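Local coordinates for thermospermine synthase (Medicago truncatula, PDB 6BQ6), which probably transfers an aminopropyl group from decarboxylated S-adenosylmethionine to spermidine, giving thermospermine and 5'-methylthioadenosine, at residues 69-74 and 138-143; 115-120 and 149-154; 198-203 and 234-239. All coordinates share one frame; numbering follows the deposited sequence. Where two conformers were deposited one is given.

Contact 1: residues 69-74 and 138-143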
ATOM      1  N   LYS B  69       7.063  18.338   8.090  1.00 25.79           N
ATOM      2  CA  LYS B  69       5.850  18.277   8.836  1.00 27.36           C
ATOM      3  C   LYS B  69       4.679  18.519   7.909  1.00 27.37           C
ATOM      4  O   LYS B  69       4.697  19.487   7.122  1.00 29.14           O
ATOM      5  CB  LYS B  69       5.881  19.307   9.960  1.00 30.44           C
ATOM      6  CG  LYS B  69       6.925  18.991  11.014  1.00 33.74           C
ATOM      7  CD  LYS B  69       6.949  20.071  12.108  1.00 37.31           C
ATOM      8  CE  LYS B  69       7.650  19.592  13.391  1.00 40.54           C
ATOM      9  NZ  LYS B  69       8.637  18.469  13.206  1.00 41.85           N
ATOM     10  N   ALA B  70       3.673  17.663   7.977  1.00 24.83           N
ATOM     11  CA  ALA B  70       2.556  17.730   7.064  1.00 23.76           C
ATOM     12  C   ALA B  70       1.260  17.744   7.835  1.00 24.41           C
ATOM     13  O   ALA B  70       1.054  16.887   8.706  1.00 23.86           O
ATOM     14  CB  ALA B  70       2.583  16.529   6.145  1.00 24.25           C
ATOM     15  N   LEU B  71       0.405  18.705   7.482  1.00 22.83           N
ATOM     16  CA  LEU B  71      -0.901  18.842   8.079  1.00 22.52           C
ATOM     17  C   LEU B  71      -1.868  18.083   7.194  1.00 22.09           C
ATOM     18  O   LEU B  71      -1.954  18.353   5.991  1.00 22.62           O
ATOM     19  CB  LEU B  71      -1.277  20.306   8.211  1.00 22.97           C
ATOM     20  CG  LEU B  71      -2.670  20.574   8.784  1.00 23.70           C
ATOM     21  CD1 LEU B  71      -2.752  20.189  10.266  1.00 24.62           C
ATOM     22  CD2 LEU B  71      -3.071  22.031   8.574  1.00 25.38           C
ATOM     23  N   VAL B  72      -2.609  17.166   7.789  1.00 23.07           N
ATOM     24  CA  VAL B  72      -3.600  16.344   7.097  1.00 24.83           C
ATOM     25  C   VAL B  72      -4.963  16.508   7.721  1.00 26.48           C
ATOM     26  O   VAL B  72      -5.087  16.378   8.928  1.00 25.66           O
ATOM     27  CB  VAL B  72      -3.142  14.867   7.167  1.00 26.19           C
ATOM     28  CG1 VAL B  72      -4.091  13.897   6.452  1.00 27.78           C
ATOM     29  CG2 VAL B  72      -1.743  14.776   6.580  1.00 26.31           C
ATOM     30  N   LEU B  73      -5.972  16.809   6.883  1.00 28.76           N
ATOM     31  CA  LEU B  73      -7.334  16.990   7.363  1.00 32.95           C
ATOM     32  C   LEU B  73      -8.210  15.961   6.680  1.00 34.64           C
ATOM     33  O   LEU B  73      -8.235  15.901   5.451  1.00 37.62           O
ATOM     34  CB  LEU B  73      -7.870  18.375   7.080  1.00 33.49           C
ATOM     35  CG  LEU B  73      -7.152  19.543   7.753  1.00 34.68           C
ATOM     36  CD1 LEU B  73      -7.832  20.856   7.405  1.00 36.09           C
ATOM     37  CD2 LEU B  73      -7.001  19.393   9.263  1.00 35.21           C
ATOM     38  N   ASP B  74      -8.862  15.135   7.485  1.00 38.79           N
ATOM     39  CA  ASP B  74      -9.693  14.009   6.995  1.00 42.17           C
ATOM     40  C   ASP B  74      -8.932  13.160   5.973  1.00 41.90           C
ATOM     41  O   ASP B  74      -9.437  12.842   4.906  1.00 43.87           O
ATOM     42  CB  ASP B  74     -11.033  14.540   6.451  1.00 43.13           C
ATOM     43  CG  ASP B  74     -12.140  14.628   7.540  1.00 44.67           C
ATOM     44  OD1 ASP B  74     -12.096  13.926   8.587  1.00 44.97           O
ATOM     45  OD2 ASP B  74     -13.083  15.390   7.308  1.00 45.53           O
ATOM     46  N   VAL B 138      -7.968  26.054  13.658  1.00 23.03           N
ATOM     47  CA  VAL B 138      -7.253  27.305  13.925  1.00 24.48           C
ATOM     48  C   VAL B 138      -6.405  27.147  15.160  1.00 24.83           C
ATOM     49  O   VAL B 138      -5.226  27.505  15.179  1.00 24.37           O
ATOM     50  CB  VAL B 138      -8.215  28.494  14.119  1.00 25.64           C
ATOM     51  CG1 VAL B 138      -7.461  29.736  14.559  1.00 26.90           C
ATOM     52  CG2 VAL B 138      -8.917  28.737  12.800  1.00 26.14           C
ATOM     53  N   GLU B 139      -7.028  26.639  16.209  1.00 25.09           N
ATOM     54  CA  GLU B 139      -6.318  26.546  17.491  1.00 26.85           C
ATOM     55  C   GLU B 139      -5.177  25.532  17.416  1.00 26.01           C
ATOM     56  O   GLU B 139      -4.101  25.770  17.975  1.00 24.62           O
ATOM     57  CB  GLU B 139      -7.308  26.235  18.597  1.00 29.41           C
ATOM     58  CG  GLU B 139      -8.194  27.435  18.952  1.00 32.57           C
ATOM     59  CD  GLU B 139      -7.416  28.623  19.553  1.00 36.30           C
ATOM     60  OE1 GLU B 139      -6.382  28.429  20.233  1.00 41.92           O
ATOM     61  OE2 GLU B 139      -7.788  29.768  19.283  1.00 40.52           O
ATOM     62  N   PHE B 140      -5.405  24.437  16.684  1.00 23.45           N
ATOM     63  CA  PHE B 140      -4.360  23.443  16.468  1.00 24.60           C
ATOM     64  C   PHE B 140      -3.161  24.095  15.786  1.00 24.03           C
ATOM     65  O   PHE B 140      -2.030  23.971  16.239  1.00 24.19           O
ATOM     66  CB  PHE B 140      -4.878  22.309  15.617  1.00 25.11           C
ATOM     67  CG  PHE B 140      -3.871  21.225  15.418  1.00 25.88           C
ATOM     68  CD1 PHE B 140      -3.678  20.292  16.391  1.00 27.66           C
ATOM     69  CD2 PHE B 140      -3.073  21.207  14.321  1.00 25.60           C
ATOM     70  CE1 PHE B 140      -2.706  19.324  16.253  1.00 29.35           C
ATOM     71  CE2 PHE B 140      -2.098  20.221  14.153  1.00 27.09           C
ATOM     72  CZ  PHE B 140      -1.923  19.279  15.117  1.00 28.57           C
ATOM     73  N   CYS B 141      -3.423  24.799  14.688  1.00 22.47           N
ATOM     74  CA  CYS B 141      -2.332  25.394  13.905  1.00 22.27           C
ATOM     75  C   CYS B 141      -1.656  26.535  14.650  1.00 23.50           C
ATOM     76  O   CYS B 141      -0.467  26.705  14.555  1.00 24.05           O
ATOM     77  CB  CYS B 141      -2.836  25.820  12.541  1.00 22.33           C
ATOM     78  SG  CYS B 141      -3.314  24.400  11.546  1.00 23.41           S
ATOM     79  N   LYS B 142      -2.425  27.323  15.394  1.00 24.79           N
ATOM     80  CA  LYS B 142      -1.834  28.385  16.178  1.00 26.91           C
ATOM     81  C   LYS B 142      -0.793  27.846  17.154  1.00 26.95           C
ATOM     82  O   LYS B 142       0.237  28.499  17.443  1.00 27.08           O
ATOM     83  CB  LYS B 142      -2.923  29.115  16.938  1.00 30.05           C
ATOM     84  CG  LYS B 142      -2.418  30.293  17.704  1.00 34.68           C
ATOM     85  CD  LYS B 142      -3.567  31.235  18.075  1.00 38.18           C
ATOM     86  CE  LYS B 142      -3.016  32.431  18.849  1.00 43.68           C
ATOM     87  NZ  LYS B 142      -3.815  33.685  18.642  1.00 47.75           N
ATOM     88  N   SER B 143      -1.050  26.657  17.653  1.00 25.41           N
ATOM     89  CA  SER B 143      -0.121  25.999  18.581  1.00 27.14           C
ATOM     90  C   SER B 143       1.008  25.207  17.930  1.00 27.70           C
ATOM     91  O   SER B 143       2.159  25.201  18.438  1.00 28.86           O
ATOM     92  CB  SER B 143      -0.895  25.091  19.543  1.00 29.16           C
ATOM     93  OG  SER B 143      -1.245  25.857  20.684  1.00 31.45           O
TER
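Leu71 is the one strand residue that touches helix 135-144 here, and it does so by spreading its two methyl groups over neighbouring side chains, Phe140 and Cys141. From the strand its CB points toward the helix. CG lies anti to the backbone N (chi1 178°), beside the carbonyl carbon, and from it the two methyls part toward different partners. CD1 comes to Phe140 CE2 at 3.9 Å, approaching the ring obliquely, and the two side chains slide past each other in opposite directions. CD2 takes the other partner and rests 3.8 Å from Cys141 SG. No hydrogen bond crosses the contact. A branched aliphatic residue suits a buried site that offers one aromatic and one sulfur neighbour, and cysteine is small enough to let the leucine in beside the bulky phenylalanine.

The thermospermine bound in the active site lies about 7 Å from the Leu71 side chain. Both Leu71 and Cys141 also touch Glu112 in a loop, while Phe140 packs against Leu61 of strand 58-64, His50 of strand 47-53 and Tyr144 of its own helix. Helix 135-144 of the catalytic domain is thereby seated against the four-stranded antiparallel sheet of the N-terminal region.

Contact 2: residues 115-120 and 149-154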
ATOM      1  N   THR B 115      -1.820  31.596   4.930  1.00 19.77           N
ATOM      2  CA  THR B 115      -2.362  32.621   4.095  1.00 18.81           C
ATOM      3  C   THR B 115      -2.243  33.967   4.774  1.00 18.75           C
ATOM      4  O   THR B 115      -1.796  34.909   4.161  1.00 18.48           O
ATOM      5  CB  THR B 115      -3.801  32.261   3.754  1.00 19.45           C
ATOM      6  OG1 THR B 115      -3.764  31.034   3.016  1.00 20.10           O
ATOM      7  CG2 THR B 115      -4.461  33.306   2.933  1.00 20.14           C
ATOM      8  N   ALA B 116      -2.654  34.021   6.032  1.00 18.85           N
ATOM      9  CA  ALA B 116      -2.523  35.217   6.827  1.00 19.68           C
ATOM     10  C   ALA B 116      -1.044  35.669   6.864  1.00 19.04           C
ATOM     11  O   ALA B 116      -0.756  36.838   6.680  1.00 20.34           O
ATOM     12  CB  ALA B 116      -3.028  34.986   8.234  1.00 20.02           C
ATOM     13  N   ARG B 117      -0.148  34.721   7.108  1.00 18.82           N
ATOM     14  CA  ARG B 117       1.290  35.027   7.177  1.00 19.95           C
ATOM     15  C   ARG B 117       1.751  35.758   5.908  1.00 20.75           C
ATOM     16  O   ARG B 117       2.427  36.804   5.963  1.00 19.86           O
ATOM     17  CB  ARG B 117       2.090  33.735   7.344  1.00 20.27           C
ATOM     18  CG  ARG B 117       3.579  33.963   7.359  1.00 20.77           C
ATOM     19  CD  ARG B 117       4.271  32.651   7.205  1.00 21.94           C
ATOM     20  NE  ARG B 117       4.175  32.123   5.852  1.00 22.06           N
ATOM     21  CZ  ARG B 117       3.910  30.861   5.526  1.00 22.73           C
ATOM     22  NH1 ARG B 117       3.599  29.951   6.446  1.00 23.05           N
ATOM     23  NH2 ARG B 117       3.954  30.494   4.226  1.00 22.98           N
ATOM     24  N   GLU B 118       1.407  35.196   4.735  1.00 19.45           N
ATOM     25  CA  GLU B 118       1.831  35.848   3.504  1.00 20.20           C
ATOM     26  C   GLU B 118       1.197  37.233   3.288  1.00 19.78           C
ATOM     27  O   GLU B 118       1.828  38.139   2.803  1.00 19.48           O
ATOM     28  CB  GLU B 118       1.581  34.943   2.295  1.00 20.36           C
ATOM     29  CG  GLU B 118       2.414  33.677   2.301  1.00 21.13           C
ATOM     30  CD  GLU B 118       3.931  33.949   2.342  1.00 22.58           C
ATOM     31  OE1 GLU B 118       4.444  34.834   1.652  1.00 21.27           O
ATOM     32  OE2 GLU B 118       4.634  33.234   3.094  1.00 25.05           O
ATOM     33  N   LEU B 119      -0.098  37.368   3.584  1.00 19.31           N
ATOM     34  CA  LEU B 119      -0.770  38.659   3.530  1.00 18.97           C
ATOM     35  C   LEU B 119      -0.104  39.710   4.411  1.00 19.96           C
ATOM     36  O   LEU B 119       0.072  40.837   3.985  1.00 19.82           O
ATOM     37  CB  LEU B 119      -2.214  38.544   3.966  1.00 18.40           C
ATOM     38  CG  LEU B 119      -3.129  37.821   2.954  1.00 19.10           C
ATOM     39  CD1 LEU B 119      -4.369  37.223   3.596  1.00 19.47           C
ATOM     40  CD2 LEU B 119      -3.483  38.716   1.795  1.00 19.73           C
ATOM     41  N   LEU B 120       0.292  39.297   5.597  1.00 20.23           N
ATOM     42  CA  LEU B 120       0.909  40.229   6.575  1.00 21.61           C
ATOM     43  C   LEU B 120       2.332  40.664   6.213  1.00 22.45           C
ATOM     44  O   LEU B 120       2.871  41.584   6.800  1.00 22.97           O
ATOM     45  CB  LEU B 120       0.883  39.584   7.962  1.00 22.35           C
ATOM     46  CG  LEU B 120      -0.565  39.479   8.513  1.00 22.67           C
ATOM     47  CD1 LEU B 120      -0.578  38.490   9.659  1.00 23.49           C
ATOM     48  CD2 LEU B 120      -1.183  40.786   9.006  1.00 22.85           C
ATOM     49  N   LYS B 149       3.542  31.581  13.924  1.00 26.05           N
ATOM     50  CA  LYS B 149       3.317  32.164  15.273  1.00 28.20           C
ATOM     51  C   LYS B 149       3.284  33.696  15.263  1.00 27.79           C
ATOM     52  O   LYS B 149       2.383  34.271  15.886  1.00 28.32           O
ATOM     53  CB  LYS B 149       4.342  31.623  16.282  1.00 31.38           C
ATOM     54  CG  LYS B 149       3.891  31.771  17.741  1.00 35.53           C
ATOM     55  CD  LYS B 149       5.028  31.548  18.717  1.00 38.84           C
ATOM     56  CE  LYS B 149       4.713  32.052  20.116  1.00 41.57           C
ATOM     57  NZ  LYS B 149       5.293  31.190  21.177  1.00 44.36           N
ATOM     58  N   GLU B 150       4.242  34.311  14.561  0.50 27.04           N
ATOM     59  CA  GLU B 150       4.258  35.752  14.320  0.50 27.22           C
ATOM     60  C   GLU B 150       2.918  36.218  13.742  0.50 26.60           C
ATOM     61  O   GLU B 150       2.238  37.063  14.332  0.50 26.47           O
ATOM     62  CB  GLU B 150       5.439  36.125  13.400  0.50 28.29           C
ATOM     63  CG  GLU B 150       5.424  37.568  12.920  0.50 29.83           C
ATOM     64  CD  GLU B 150       6.638  38.009  12.094  0.50 31.20           C
ATOM     65  OE1 GLU B 150       7.144  37.269  11.199  0.50 30.67           O
ATOM     66  OE2 GLU B 150       7.074  39.154  12.333  0.50 33.11           O
ATOM     67  N   ALA B 151       2.527  35.600  12.630  1.00 25.56           N
ATOM     68  CA  ALA B 151       1.276  35.923  11.936  1.00 24.72           C
ATOM     69  C   ALA B 151       0.083  35.924  12.901  1.00 25.03           C
ATOM     70  O   ALA B 151      -0.681  36.922  12.997  1.00 25.58           O
ATOM     71  CB  ALA B 151       1.042  34.951  10.804  1.00 24.40           C
ATOM     72  N   PHE B 152      -0.045  34.837  13.661  1.00 24.14           N
ATOM     73  CA  PHE B 152      -1.180  34.678  14.579  1.00 25.76           C
ATOM     74  C   PHE B 152      -1.195  35.716  15.673  1.00 27.41           C
ATOM     75  O   PHE B 152      -2.256  36.031  16.203  1.00 29.68           O
ATOM     76  CB  PHE B 152      -1.228  33.296  15.201  1.00 24.84           C
ATOM     77  CG  PHE B 152      -1.925  32.292  14.370  1.00 24.68           C
ATOM     78  CD1 PHE B 152      -3.283  32.442  14.096  1.00 25.44           C
ATOM     79  CD2 PHE B 152      -1.258  31.196  13.888  1.00 25.42           C
ATOM     80  CE1 PHE B 152      -3.944  31.499  13.347  1.00 25.35           C
ATOM     81  CE2 PHE B 152      -1.924  30.262  13.132  1.00 24.91           C
ATOM     82  CZ  PHE B 152      -3.249  30.427  12.844  1.00 25.39           C
ATOM     83  N   HIS B 153      -0.020  36.222  16.027  1.00 28.50           N
ATOM     84  CA  HIS B 153       0.110  37.298  17.050  1.00 30.92           C
ATOM     85  C   HIS B 153       0.152  38.754  16.544  1.00 30.40           C
ATOM     86  O   HIS B 153       0.250  39.723  17.329  1.00 29.49           O
ATOM     87  CB  HIS B 153       1.317  36.966  17.917  1.00 33.08           C
ATOM     88  CG  HIS B 153       1.059  35.782  18.785  1.00 37.40           C
ATOM     89  ND1 HIS B 153       1.279  34.487  18.366  1.00 38.67           N
ATOM     90  CD2 HIS B 153       0.513  35.691  20.025  1.00 40.90           C
ATOM     91  CE1 HIS B 153       0.889  33.649  19.309  1.00 41.12           C
ATOM     92  NE2 HIS B 153       0.444  34.353  20.338  1.00 43.33           N
ATOM     93  N   ASP B 154       0.022  38.909  15.235  1.00 28.18           N
ATOM     94  CA  ASP B 154       0.011  40.205  14.600  1.00 27.95           C
ATOM     95  C   ASP B 154      -1.292  40.933  14.955  1.00 27.56           C
ATOM     96  O   ASP B 154      -2.381  40.416  14.728  1.00 26.31           O
ATOM     97  CB  ASP B 154       0.168  40.026  13.093  1.00 27.59           C
ATOM     98  CG  ASP B 154       0.557  41.311  12.361  1.00 27.94           C
ATOM     99  OD1 ASP B 154      -0.154  42.313  12.451  1.00 27.50           O
ATOM    100  OD2 ASP B 154       1.534  41.307  11.584  1.00 27.17           O
TER
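Helices 114-120 and 149-153 come very close at Arg117 and Ala151, whose CA atoms are 4.8 Å apart. Such an approach needs a small residue at the crossing, and Ala151 supplies it: its methyl CB sits 3.6 Å from Arg117 CA and also meets the first methylene of that arginine. Beyond CB, Arg117 leads away from the partner helix. Its chain bends at chi3 (73°), bringing the guanidinium back over its own helix to Glu118, where NE and NH2 grip OE2 side-on. Arg117 NE to Glu118 OE2 measures 3.0 Å, and that oxygen lies almost exactly in the guanidinium plane. The remaining reach of the group is also used, since NH1 bonds Asn148 OD1 just ahead of helix 149-153 and NH2 pairs with Glu84.

Both helices belong to the Rossmann-like domain, in the half that carries adenosine-binding residues such as Asp132. Helix 114-120 links the adjacent parallel strands 104-107 and 127-132, a beta-alpha-beta crossover, and Ala116 belongs to a glycine-rich sequence consistent with the loop-to-helix turn of such folds.

Leu120, a turn further on, fills the space beside Ala151 and Asp154. Its CD1 is 3.7 Å from Ala151 O, and its CD2 is 3.8 Å from Asp154 OD2, the leucine and the aspartate coming from opposite directions. Here the leucine meets the carboxylate by van der Waals contact, while Arg156 forms a salt bridge to Asp154 OD2 and also bonds Leu120 O, so one guanidinium links the ends of the two segments. On the far side of the second helix, His153 turns back on its own chain: His153 ND1 gives a bond of 2.7 Å to Lys149 O, whose other face receives the backbone N of His153.

Contact 3: residues 198-203 and 234-239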
ATOM      1  N   ASP B 198     -24.175  32.722  -7.909  1.00 26.78           N
ATOM      2  CA  ASP B 198     -24.982  33.615  -7.069  1.00 27.81           C
ATOM      3  C   ASP B 198     -24.234  34.104  -5.831  1.00 25.68           C
ATOM      4  O   ASP B 198     -24.388  35.274  -5.447  1.00 26.03           O
ATOM      5  CB  ASP B 198     -26.270  32.946  -6.652  1.00 31.97           C
ATOM      6  CG  ASP B 198     -27.355  33.016  -7.735  1.00 37.39           C
ATOM      7  OD1 ASP B 198     -27.142  33.591  -8.828  1.00 39.54           O
ATOM      8  OD2 ASP B 198     -28.458  32.474  -7.473  1.00 41.83           O
ATOM      9  N   PHE B 199     -23.440  33.233  -5.200  1.00 24.15           N
ATOM     10  CA  PHE B 199     -22.567  33.680  -4.106  1.00 23.41           C
ATOM     11  C   PHE B 199     -21.651  34.828  -4.551  1.00 22.66           C
ATOM     12  O   PHE B 199     -21.578  35.892  -3.915  1.00 23.39           O
ATOM     13  CB  PHE B 199     -21.762  32.513  -3.511  1.00 23.40           C
ATOM     14  CG  PHE B 199     -20.710  32.960  -2.530  1.00 23.57           C
ATOM     15  CD1 PHE B 199     -21.085  33.451  -1.285  1.00 23.89           C
ATOM     16  CD2 PHE B 199     -19.415  33.050  -2.918  1.00 23.79           C
ATOM     17  CE1 PHE B 199     -20.145  33.925  -0.399  1.00 23.40           C
ATOM     18  CE2 PHE B 199     -18.460  33.497  -2.041  1.00 23.01           C
ATOM     19  CZ  PHE B 199     -18.828  33.952  -0.786  1.00 23.29           C
ATOM     20  N   TYR B 200     -20.964  34.617  -5.652  1.00 23.44           N
ATOM     21  CA  TYR B 200     -20.007  35.605  -6.126  1.00 23.08           C
ATOM     22  C   TYR B 200     -20.688  36.895  -6.484  1.00 25.00           C
ATOM     23  O   TYR B 200     -20.206  37.945  -6.097  1.00 24.51           O
ATOM     24  CB  TYR B 200     -19.269  35.090  -7.336  1.00 22.82           C
ATOM     25  CG  TYR B 200     -18.326  33.943  -7.118  1.00 22.04           C
ATOM     26  CD1 TYR B 200     -17.491  33.868  -5.985  1.00 21.64           C
ATOM     27  CD2 TYR B 200     -18.187  32.967  -8.098  1.00 22.65           C
ATOM     28  CE1 TYR B 200     -16.590  32.811  -5.822  1.00 21.41           C
ATOM     29  CE2 TYR B 200     -17.276  31.942  -7.952  1.00 22.52           C
ATOM     30  CZ  TYR B 200     -16.473  31.864  -6.806  1.00 22.16           C
ATOM     31  OH  TYR B 200     -15.563  30.826  -6.676  1.00 22.65           O
ATOM     32  N   GLU B 201     -21.822  36.803  -7.195  1.00 26.35           N
ATOM     33  CA  GLU B 201     -22.539  37.991  -7.661  1.00 27.96           C
ATOM     34  C   GLU B 201     -23.226  38.757  -6.560  1.00 27.99           C
ATOM     35  O   GLU B 201     -23.152  39.972  -6.553  1.00 30.75           O
ATOM     36  CB  GLU B 201     -23.576  37.630  -8.739  1.00 31.94           C
ATOM     37  CG  GLU B 201     -24.022  38.837  -9.581  1.00 35.37           C
ATOM     38  CD  GLU B 201     -24.995  38.446 -10.681  1.00 41.30           C
ATOM     39  OE1 GLU B 201     -25.501  39.376 -11.375  1.00 43.17           O
ATOM     40  OE2 GLU B 201     -25.232  37.217 -10.856  1.00 44.58           O
ATOM     41  N   LEU B 202     -23.914  38.056  -5.680  1.00 26.99           N
ATOM     42  CA  LEU B 202     -24.863  38.661  -4.750  1.00 27.57           C
ATOM     43  C   LEU B 202     -24.316  38.794  -3.364  1.00 26.44           C
ATOM     44  O   LEU B 202     -24.854  39.572  -2.598  1.00 25.74           O
ATOM     45  CB  LEU B 202     -26.165  37.855  -4.705  1.00 30.86           C
ATOM     46  CG  LEU B 202     -26.873  37.748  -6.061  1.00 33.52           C
ATOM     47  CD1 LEU B 202     -28.194  37.001  -5.931  1.00 36.72           C
ATOM     48  CD2 LEU B 202     -27.092  39.114  -6.721  1.00 35.30           C
ATOM     49  N   THR B 203     -23.235  38.086  -3.015  1.00 24.60           N
ATOM     50  CA  THR B 203     -22.678  38.140  -1.649  1.00 24.80           C
ATOM     51  C   THR B 203     -21.279  38.702  -1.659  1.00 23.47           C
ATOM     52  O   THR B 203     -20.965  39.616  -0.912  1.00 22.95           O
ATOM     53  CB  THR B 203     -22.741  36.760  -0.914  1.00 26.94           C
ATOM     54  OG1 THR B 203     -24.111  36.291  -0.789  1.00 27.46           O
ATOM     55  CG2 THR B 203     -22.072  36.811   0.443  1.00 28.51           C
ATOM     56  N   TYR B 234     -13.023  28.615 -12.974  1.00 20.30           N
ATOM     57  CA  TYR B 234     -12.754  29.623 -13.949  1.00 20.93           C
ATOM     58  C   TYR B 234     -14.036  30.087 -14.665  1.00 22.03           C
ATOM     59  O   TYR B 234     -14.322  31.249 -14.758  1.00 22.05           O
ATOM     60  CB  TYR B 234     -11.704  29.131 -14.968  1.00 20.68           C
ATOM     61  CG  TYR B 234     -11.554  30.046 -16.131  1.00 21.20           C
ATOM     62  CD1 TYR B 234     -10.883  31.240 -16.025  1.00 21.44           C
ATOM     63  CD2 TYR B 234     -12.142  29.733 -17.374  1.00 21.97           C
ATOM     64  CE1 TYR B 234     -10.790  32.115 -17.110  1.00 23.13           C
ATOM     65  CE2 TYR B 234     -12.046  30.578 -18.444  1.00 23.13           C
ATOM     66  CZ  TYR B 234     -11.361  31.764 -18.340  1.00 23.96           C
ATOM     67  OH  TYR B 234     -11.279  32.632 -19.413  1.00 25.62           O
ATOM     68  N   ASN B 235     -14.790  29.146 -15.186  1.00 23.71           N
ATOM     69  CA  ASN B 235     -15.988  29.520 -15.926  1.00 24.67           C
ATOM     70  C   ASN B 235     -17.045  30.199 -15.074  1.00 24.41           C
ATOM     71  O   ASN B 235     -17.726  31.116 -15.548  1.00 24.64           O
ATOM     72  CB  ASN B 235     -16.592  28.325 -16.661  1.00 26.38           C
ATOM     73  CG  ASN B 235     -17.641  28.760 -17.694  1.00 28.83           C
ATOM     74  OD1 ASN B 235     -17.367  29.639 -18.519  1.00 29.69           O
ATOM     75  ND2 ASN B 235     -18.861  28.185 -17.616  1.00 30.87           N
ATOM     76  N   THR B 236     -17.196  29.743 -13.839  1.00 23.77           N
ATOM     77  CA  THR B 236     -18.159  30.355 -12.928  1.00 23.19           C
ATOM     78  C   THR B 236     -17.761  31.802 -12.703  1.00 23.90           C
ATOM     79  O   THR B 236     -18.581  32.731 -12.836  1.00 24.57           O
ATOM     80  CB  THR B 236     -18.295  29.554 -11.634  1.00 22.84           C
ATOM     81  OG1 THR B 236     -18.673  28.197 -11.944  1.00 24.35           O
ATOM     82  CG2 THR B 236     -19.336  30.164 -10.725  1.00 23.71           C
ATOM     83  N   LEU B 237     -16.471  32.043 -12.419  1.00 22.72           N
ATOM     84  CA  LEU B 237     -16.013  33.419 -12.250  1.00 22.37           C
ATOM     85  C   LEU B 237     -16.152  34.278 -13.512  1.00 24.63           C
ATOM     86  O   LEU B 237     -16.411  35.468 -13.403  1.00 23.51           O
ATOM     87  CB  LEU B 237     -14.580  33.450 -11.719  1.00 22.06           C
ATOM     88  CG  LEU B 237     -14.438  33.041 -10.257  1.00 21.59           C
ATOM     89  CD1 LEU B 237     -12.997  32.694  -9.913  1.00 21.73           C
ATOM     90  CD2 LEU B 237     -14.963  34.107  -9.342  1.00 22.50           C
ATOM     91  N   ARG B 238     -15.994  33.681 -14.698  1.00 25.61           N
ATOM     92  CA  ARG B 238     -16.109  34.406 -15.964  1.00 28.87           C
ATOM     93  C   ARG B 238     -17.548  34.922 -16.147  1.00 29.62           C
ATOM     94  O   ARG B 238     -17.805  35.928 -16.841  1.00 29.93           O
ATOM     95  CB  ARG B 238     -15.692  33.448 -17.115  1.00 31.54           C
ATOM     96  CG  ARG B 238     -15.662  34.068 -18.477  1.00 36.55           C
ATOM     97  CD  ARG B 238     -14.879  33.203 -19.472  1.00 38.04           C
ATOM     98  NE  ARG B 238     -15.356  31.813 -19.588  1.00 39.09           N
ATOM     99  CZ  ARG B 238     -15.097  31.010 -20.634  1.00 40.25           C
ATOM    100  NH1 ARG B 238     -15.526  29.752 -20.672  1.00 39.62           N
ATOM    101  NH2 ARG B 238     -14.400  31.482 -21.658  1.00 40.30           N
ATOM    102  N   GLN B 239     -18.489  34.292 -15.472  1.00 28.87           N
ATOM    103  CA  GLN B 239     -19.900  34.779 -15.538  1.00 29.17           C
ATOM    104  C   GLN B 239     -20.174  36.009 -14.684  1.00 28.91           C
ATOM    105  O   GLN B 239     -21.268  36.589 -14.753  1.00 28.54           O
ATOM    106  CB  GLN B 239     -20.883  33.694 -15.053  1.00 29.47           C
ATOM    107  CG  GLN B 239     -20.763  32.329 -15.692  1.00 30.18           C
ATOM    108  CD  GLN B 239     -20.628  32.390 -17.184  1.00 32.75           C
ATOM    109  OE1 GLN B 239     -21.449  33.036 -17.863  1.00 35.68           O
ATOM    110  NE2 GLN B 239     -19.612  31.732 -17.728  1.00 33.02           N
TER
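This is an apolar helix-to-helix contact centred on a CH-pi interaction, in the second half of the Rossmann-like domain. Helix 197-204 precedes strand 212-220 of the mixed central sheet and helix 230-238 follows it, so the two successive helices lie side by side. Their CA atoms come nearest at Tyr200 and Leu237, 7.6 Å apart, a spacing that leaves room for large side chains between them.

Tyr200 fills that room. Its CB points toward the other helix, and the ring offers a face to Leu237 and an edge to Thr236. Leu237 leaves its helix at an angle, but its end swings back: CD2 lies 3.6 Å from the centroid of the Tyr200 ring and 17° off the ring normal, displaced toward the rim on the CE2 side. The two side chains cross at about a right angle. A leucine suits the site because a slim methyl can settle closely on a flat aromatic surface.

Thr236 CG2 meets the ring edge, 3.9 Å from Tyr200 CE2. With CG2 anti to the backbone N (OG1 at chi1 -57°), the methyl turns to the tyrosine, and OG1 bonds Cys232 O one turn back in its own helix and also Tyr316 N of the C-terminal tail. One beta-branched residue thus serves an apolar and a polar neighbour at once. Beneath, Tyr200 meets Phe214 of strand 212-220, while Leu237 rests on Val244, Val261 and Ala263 of the sheet.

On another side of the second helix, Arg238 grips the amide oxygen of Asn235: Arg238 NE reaches Asn235 OD1 at 3.1 Å in the carbonyl plane, and NH1 reaches the same atom at 2.8 Å from above that plane.

Contacts 1 and 2 interlock along the chain, their segments alternating in the order 69-74, 115-120, 138-143, 149-154, whereas contact 3 opens after both have closed. The centres of contacts 1 and 2 are 15 Å apart, and the pair touches directly through consecutive helices 135-144 and 149-153, where Phe152 lies against Lys142 and Val138. Contact 3 stands on the opposite side of the chain's centre, about 30 Å from contact 1 and 28 Å from contact 2, centre to centre. Contacts 2 and 3 thus serve the two halves of one Rossmann-like domain, while contact 1 joins that domain to the N-terminal sheet, close to the bound thermospermine.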